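Local coordinates for protein N-acetylmuramoyl-L-alanine amidase (Mycolicibacterium smegmatis, PDB 7AGM) that probably cleaves the amide bond between N-acetylmuramic acid and L-alanine in bacterial cell-wall peptidoglycan, as a zinc-dependent amidase, at residues H107-P112 with A154-Q159; T114-H119 with G150-T155. All coordinates share one frame; numbering follows the deposited sequence.

Contact 1. Residues H107-P112 with A154-Q159; sequences HADGGP and ATYIGQ. With ZN (zinc ion), chain C.
A surface contact between Asp109 and Tyr156 joins the C-terminal end of strand 102-109, which carries a zinc ligand, to the loop that runs from helix 134-148 to strand 162-165. The two side chains reach toward each other tip to tip. Tyr156 OH donates a hydrogen bond to Asp109 OD2 at 2.7 Å, meeting the carboxylate oxygen on its anti side and 19° out of the carboxylate plane. Seen from the phenol, OD2 lies at the ring edge, also 3.3 Å from Tyr156 CE2, and carboxylate and ring are tilted only 22° apart, so the acid nearly continues the plane of the ring.

Behind the polar tip, the chain leaving the strand runs beside the same ring. Gly111 CA sits 4.1 Å from Tyr156 CE2, where a beta carbon on Gly111 would collide with that ring atom. Pro112 crosses the tyrosine obliquely, its CD 3.9 Å from Tyr156 CD2. Ile157 adds a marginal touch of CG2 to the carboxylate and also packs on His119 and on Asn163 and Arg165 of strand 162-165.

Two residues before Asp109, His107 binds the zinc ion through ND1 at 2.0 Å, with Glu52 and His17 as the other protein ligands. His107 does not touch 154-159, and the Asp109 side chain, about 7 Å from that of Glu52, borders the site. Three waters occupy further positions on the metal, and one of them donates a hydrogen bond to Ala108 O at 2.8 Å. Glu52 also accepts a hydrogen bond from Ala108 N, which probably helps to position that ligand. A His-Glu-His zinc site with a ligand near the C-terminal end of a central strand is the mark of the Amidase_3 family of N-acetylmuramoyl-L-alanine amidases.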
loop_
_atom_site.group_PDB
_atom_site.type_symbol
_atom_site.label_atom_id
_atom_site.label_comp_id
_atom_site.label_asym_id
_atom_site.label_seq_id
_atom_site.Cartn_x
_atom_site.Cartn_y
_atom_site.Cartn_z
ATOM N N HIS A 107 1.614 -0.704 -3.563
ATOM C CA HIS A 107 1.612 -1.671 -4.650
ATOM C C HIS A 107 1.518 -0.948 -5.981
ATOM O O HIS A 107 1.268 0.262 -6.051
ATOM C CB HIS A 107 0.430 -2.639 -4.544
ATOM C CG HIS A 107 0.636 -3.704 -3.522
ATOM N ND1 HIS A 107 0.954 -5.000 -3.860
ATOM C CD2 HIS A 107 0.592 -3.661 -2.169
ATOM C CE1 HIS A 107 1.094 -5.713 -2.757
ATOM N NE2 HIS A 107 0.877 -4.925 -1.717
ATOM N N ALA A 108 1.687 -1.727 -7.048
ATOM C CA ALA A 108 1.355 -1.300 -8.399
ATOM C C ALA A 108 0.667 -2.450 -9.115
ATOM O O ALA A 108 0.944 -3.623 -8.847
ATOM C CB ALA A 108 2.585 -0.851 -9.197
ATOM N N ASP A 109 -0.221 -2.102 -10.036
ATOM C CA ASP A 109 -1.203 -3.021 -10.580
ATOM C C ASP A 109 -0.849 -3.443 -11.999
ATOM O O ASP A 109 -0.018 -2.829 -12.678
ATOM C CB ASP A 109 -2.572 -2.335 -10.602
ATOM C CG ASP A 109 -3.718 -3.311 -10.625
ATOM O OD1 ASP A 109 -3.513 -4.505 -10.299
ATOM O OD2 ASP A 109 -4.831 -2.869 -10.973
ATOM N N GLY A 110 -1.502 -4.513 -12.437
ATOM C CA GLY A 110 -1.490 -4.910 -13.828
ATOM C C GLY A 110 -2.898 -4.970 -14.379
ATOM O O GLY A 110 -3.677 -5.853 -14.006
ATOM N N GLY A 111 -3.248 -4.022 -15.244
ATOM C CA GLY A 111 -4.558 -3.982 -15.848
ATOM C C GLY A 111 -4.469 -3.736 -17.340
ATOM O O GLY A 111 -3.376 -3.735 -17.924
ATOM N N PRO A 112 -5.610 -3.523 -17.990
ATOM C CA PRO A 112 -5.604 -3.246 -19.432
ATOM C C PRO A 112 -4.731 -2.044 -19.738
ATOM O O PRO A 112 -4.787 -1.028 -19.030
ATOM C CB PRO A 112 -7.082 -2.954 -19.745
ATOM C CG PRO A 112 -7.701 -2.620 -18.430
ATOM C CD PRO A 112 -6.967 -3.447 -17.422
ATOM N N ALA A 154 -8.181 5.489 -10.884
ATOM C CA ALA A 154 -8.126 4.439 -11.893
ATOM C C ALA A 154 -9.386 4.427 -12.736
ATOM O O ALA A 154 -10.500 4.531 -12.219
ATOM C CB ALA A 154 -7.950 3.069 -11.237
ATOM N N THR A 155 -9.189 4.276 -14.043
ATOM C CA THR A 155 -10.270 4.248 -15.016
ATOM C C THR A 155 -10.826 2.849 -15.250
ATOM O O THR A 155 -11.816 2.707 -15.975
ATOM C CB THR A 155 -9.769 4.806 -16.356
ATOM O OG1 THR A 155 -8.643 4.037 -16.805
ATOM C CG2 THR A 155 -9.351 6.267 -16.214
ATOM N N TYR A 156 -10.228 1.820 -14.649
ATOM C CA TYR A 156 -10.495 0.439 -15.025
ATOM C C TYR A 156 -10.904 -0.467 -13.873
ATOM O O TYR A 156 -11.244 -1.629 -14.123
ATOM C CB TYR A 156 -9.270 -0.172 -15.733
ATOM C CG TYR A 156 -8.039 -0.270 -14.853
ATOM C CD1 TYR A 156 -7.174 0.811 -14.702
ATOM C CD2 TYR A 156 -7.749 -1.440 -14.165
ATOM C CE1 TYR A 156 -6.052 0.723 -13.895
ATOM C CE2 TYR A 156 -6.624 -1.537 -13.353
ATOM C CZ TYR A 156 -5.783 -0.451 -13.221
ATOM O OH TYR A 156 -4.668 -0.539 -12.416
ATOM N N ILE A 157 -10.874 0.011 -12.629
ATOM C CA ILE A 157 -11.272 -0.791 -11.480
ATOM C C ILE A 157 -11.664 0.182 -10.380
ATOM O O ILE A 157 -11.159 1.306 -10.321
ATOM C CB ILE A 157 -10.133 -1.749 -11.039
ATOM C CG1 ILE A 157 -10.603 -2.662 -9.898
ATOM C CG2 ILE A 157 -8.888 -0.953 -10.651
ATOM C CD1 ILE A 157 -9.600 -3.726 -9.515
ATOM N N GLY A 158 -12.593 -0.242 -9.525
ATOM C CA GLY A 158 -13.038 0.579 -8.419
ATOM C C GLY A 158 -13.974 1.695 -8.850
ATOM O O GLY A 158 -14.379 1.804 -10.013
ATOM N N GLN A 159 -14.317 2.544 -7.880
ATOM C CA GLN A 159 -15.205 3.684 -8.102
ATOM C C GLN A 159 -14.544 4.935 -7.540
ATOM O O GLN A 159 -14.367 5.056 -6.324
ATOM C CB GLN A 159 -16.572 3.456 -7.453
ATOM C CG GLN A 159 -17.394 2.363 -8.117
ATOM C CD GLN A 159 -17.700 2.665 -9.576
ATOM O OE1 GLN A 159 -17.808 3.827 -9.974
ATOM N NE2 GLN A 159 -17.838 1.616 -10.381
HETATM ZN ZN ZN C . 1.178 -5.910 -5.670
HETATM O O HOH W 1 -0.316 -5.149 -6.894
HETATM O O HOH W 2 0.699 -7.274 -7.254
HETATM O O HOH W 3 -0.392 -7.386 -5.102
#

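Contact 2. Residues T114-H119 with G150-T155; sequences TGRGFH and GIPPAT
The Arg116 guanidinium carries Pro152 on one face, with CG 3.4 Å above the plane and offset toward the rim; the two side chains cross at about a right angle. A bend at chi3 (-63°) turns Arg116 NE, the atom that makes a salt bridge with Asp191, which also accepts a bond from Gly117 N. On one face of the Phe118 ring lies Pro153 CA, 3.9 Å from the centroid in a CH-pi contact, while Ile151 O sits in plane at the edge, 3.2 Å from Phe118 CE2. Ile151 CG2 adds apolar packing against CD2, and Leu146 and Ala147 of helix 134-148 also touch the phenylalanine.

Between these two groups the backbones meet in a single beta bridge of Phe118 with Pro153, just ahead of strand 119-123 in the mixed sheet. Phe118 N donates to Pro152 O, and Ala154 N returns a bond of 2.7 Å to Phe118 O. A third backbone bond, Thr155 N to Arg116 O, lies beyond the bridge, and that carbonyl also receives a CA-H...O contact from Ala154 CA at 3.2 Å. Glycine is called for at Gly117 by its backbone angles, and its CA passes 3.0 Å from Pro152 O, where a beta carbon would clash.

Toward the exposed end, a water donates to Thr114 O and meets Thr155 OG1 at 2.8 Å; Thr155 OG1, set between the backbone N and the carbonyl carbon (chi1 58°), lies 3.3 Å from Gly115 CA.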
loop_
_atom_site.group_PDB
_atom_site.type_symbol
_atom_site.label_atom_id
_atom_site.label_comp_id
_atom_site.label_asym_id
_atom_site.label_seq_id
_atom_site.Cartn_x
_atom_site.Cartn_y
_atom_site.Cartn_z
ATOM N N THR A 114 -4.646 0.465 -21.663
ATOM C CA THR A 114 -5.225 1.790 -21.856
ATOM C C THR A 114 -5.763 2.401 -20.567
ATOM O O THR A 114 -6.120 3.584 -20.567
ATOM C CB THR A 114 -6.352 1.754 -22.899
ATOM O OG1 THR A 114 -7.365 0.829 -22.485
ATOM C CG2 THR A 114 -5.810 1.338 -24.266
ATOM N N GLY A 115 -5.837 1.637 -19.484
ATOM C CA GLY A 115 -6.325 2.144 -18.213
ATOM C C GLY A 115 -5.163 2.579 -17.336
ATOM O O GLY A 115 -4.135 1.911 -17.279
ATOM N N ARG A 116 -5.339 3.708 -16.658
ATOM C CA ARG A 116 -4.303 4.226 -15.777
ATOM C C ARG A 116 -4.941 4.800 -14.527
ATOM O O ARG A 116 -6.166 4.950 -14.433
ATOM C CB ARG A 116 -3.452 5.304 -16.460
ATOM C CG ARG A 116 -4.129 6.670 -16.562
ATOM C CD ARG A 116 -3.129 7.787 -16.858
ATOM N NE ARG A 116 -2.154 7.933 -15.783
ATOM C CZ ARG A 116 -1.677 9.096 -15.339
ATOM N NH1 ARG A 116 -2.081 10.245 -15.865
ATOM N NH2 ARG A 116 -0.790 9.105 -14.355
ATOM N N GLY A 117 -4.100 5.110 -13.551
ATOM C CA GLY A 117 -4.541 5.782 -12.347
ATOM C C GLY A 117 -4.485 4.879 -11.126
ATOM O O GLY A 117 -4.148 3.696 -11.197
ATOM N N PHE A 118 -4.817 5.478 -9.984
ATOM C CA PHE A 118 -4.676 4.833 -8.680
ATOM C C PHE A 118 -5.998 4.238 -8.196
ATOM O O PHE A 118 -7.090 4.670 -8.579
ATOM C CB PHE A 118 -4.165 5.831 -7.627
ATOM C CG PHE A 118 -5.211 6.821 -7.171
ATOM C CD1 PHE A 118 -6.108 6.495 -6.153
ATOM C CD2 PHE A 118 -5.316 8.069 -7.771
ATOM C CE1 PHE A 118 -7.088 7.395 -5.751
ATOM C CE2 PHE A 118 -6.295 8.976 -7.368
ATOM C CZ PHE A 118 -7.182 8.631 -6.350
ATOM N N HIS A 119 -5.892 3.255 -7.305
ATOM C CA HIS A 119 -7.043 2.877 -6.497
ATOM C C HIS A 119 -6.592 2.492 -5.095
ATOM O O HIS A 119 -5.481 1.986 -4.893
ATOM C CB HIS A 119 -8.007 1.870 -7.187
ATOM C CG HIS A 119 -7.411 0.533 -7.512
ATOM N ND1 HIS A 119 -6.400 0.364 -8.437
ATOM C CD2 HIS A 119 -7.738 -0.711 -7.086
ATOM C CE1 HIS A 119 -6.106 -0.921 -8.535
ATOM N NE2 HIS A 119 -6.905 -1.596 -7.727
ATOM N N GLY A 150 -3.271 15.356 -8.575
ATOM C CA GLY A 150 -3.336 15.273 -10.019
ATOM C C GLY A 150 -3.184 13.880 -10.581
ATOM O O GLY A 150 -3.267 13.712 -11.804
ATOM N N ILE A 151 -2.959 12.879 -9.736
ATOM C CA ILE A 151 -2.917 11.490 -10.179
ATOM C C ILE A 151 -4.361 11.063 -10.407
ATOM O O ILE A 151 -5.171 11.139 -9.475
ATOM C CB ILE A 151 -2.238 10.595 -9.134
ATOM C CG1 ILE A 151 -0.852 11.134 -8.785
ATOM C CG2 ILE A 151 -2.165 9.155 -9.632
ATOM C CD1 ILE A 151 -0.318 10.581 -7.488
ATOM N N PRO A 152 -4.736 10.614 -11.600
ATOM C CA PRO A 152 -6.147 10.309 -11.850
ATOM C C PRO A 152 -6.566 9.057 -11.101
ATOM O O PRO A 152 -5.783 8.110 -10.973
ATOM C CB PRO A 152 -6.197 10.084 -13.369
ATOM C CG PRO A 152 -4.828 9.641 -13.726
ATOM C CD PRO A 152 -3.894 10.372 -12.791
ATOM N N PRO A 153 -7.783 9.021 -10.564
ATOM C CA PRO A 153 -8.313 7.752 -10.059
ATOM C C PRO A 153 -8.431 6.758 -11.201
ATOM O O PRO A 153 -8.730 7.132 -12.340
ATOM C CB PRO A 153 -9.688 8.135 -9.496
ATOM C CG PRO A 153 -10.021 9.445 -10.121
ATOM C CD PRO A 153 -8.722 10.141 -10.386
ATOM N N ALA A 154 -8.181 5.489 -10.884
ATOM C CA ALA A 154 -8.126 4.439 -11.893
ATOM C C ALA A 154 -9.386 4.427 -12.736
ATOM O O ALA A 154 -10.500 4.531 -12.219
ATOM C CB ALA A 154 -7.950 3.069 -11.237
ATOM N N THR A 155 -9.189 4.276 -14.043
ATOM C CA THR A 155 -10.270 4.248 -15.016
ATOM C C THR A 155 -10.826 2.849 -15.250
ATOM O O THR A 155 -11.816 2.707 -15.975
ATOM C CB THR A 155 -9.769 4.806 -16.356
ATOM O OG1 THR A 155 -8.643 4.037 -16.805
ATOM C CG2 THR A 155 -9.351 6.267 -16.214
HETATM O O HOH W 4 -7.131 5.452 -18.733
#

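How the contacts relate
Contact 2 is mostly buried and contact 1 lies at the surface, yet both fasten the loop between helix 134-148 and strand 162-165, and they share Ala154 and Thr155. In contact 2 the grip is largely backbone, a beta bridge reinforced by proline packing, beside the start of strand 119-123. Contact 1 depends instead on one side-chain hydrogen bond, just past the zinc-binding His107 on strand 102-109. The centres of contact 1 and contact 2 are about 7 Å apart. His119 connects them, its CE1 packing against Asp109 OD2 and Ile157 CG2. Separately, the Tyr156 ring lies against the backbone of Gly115 and Arg116.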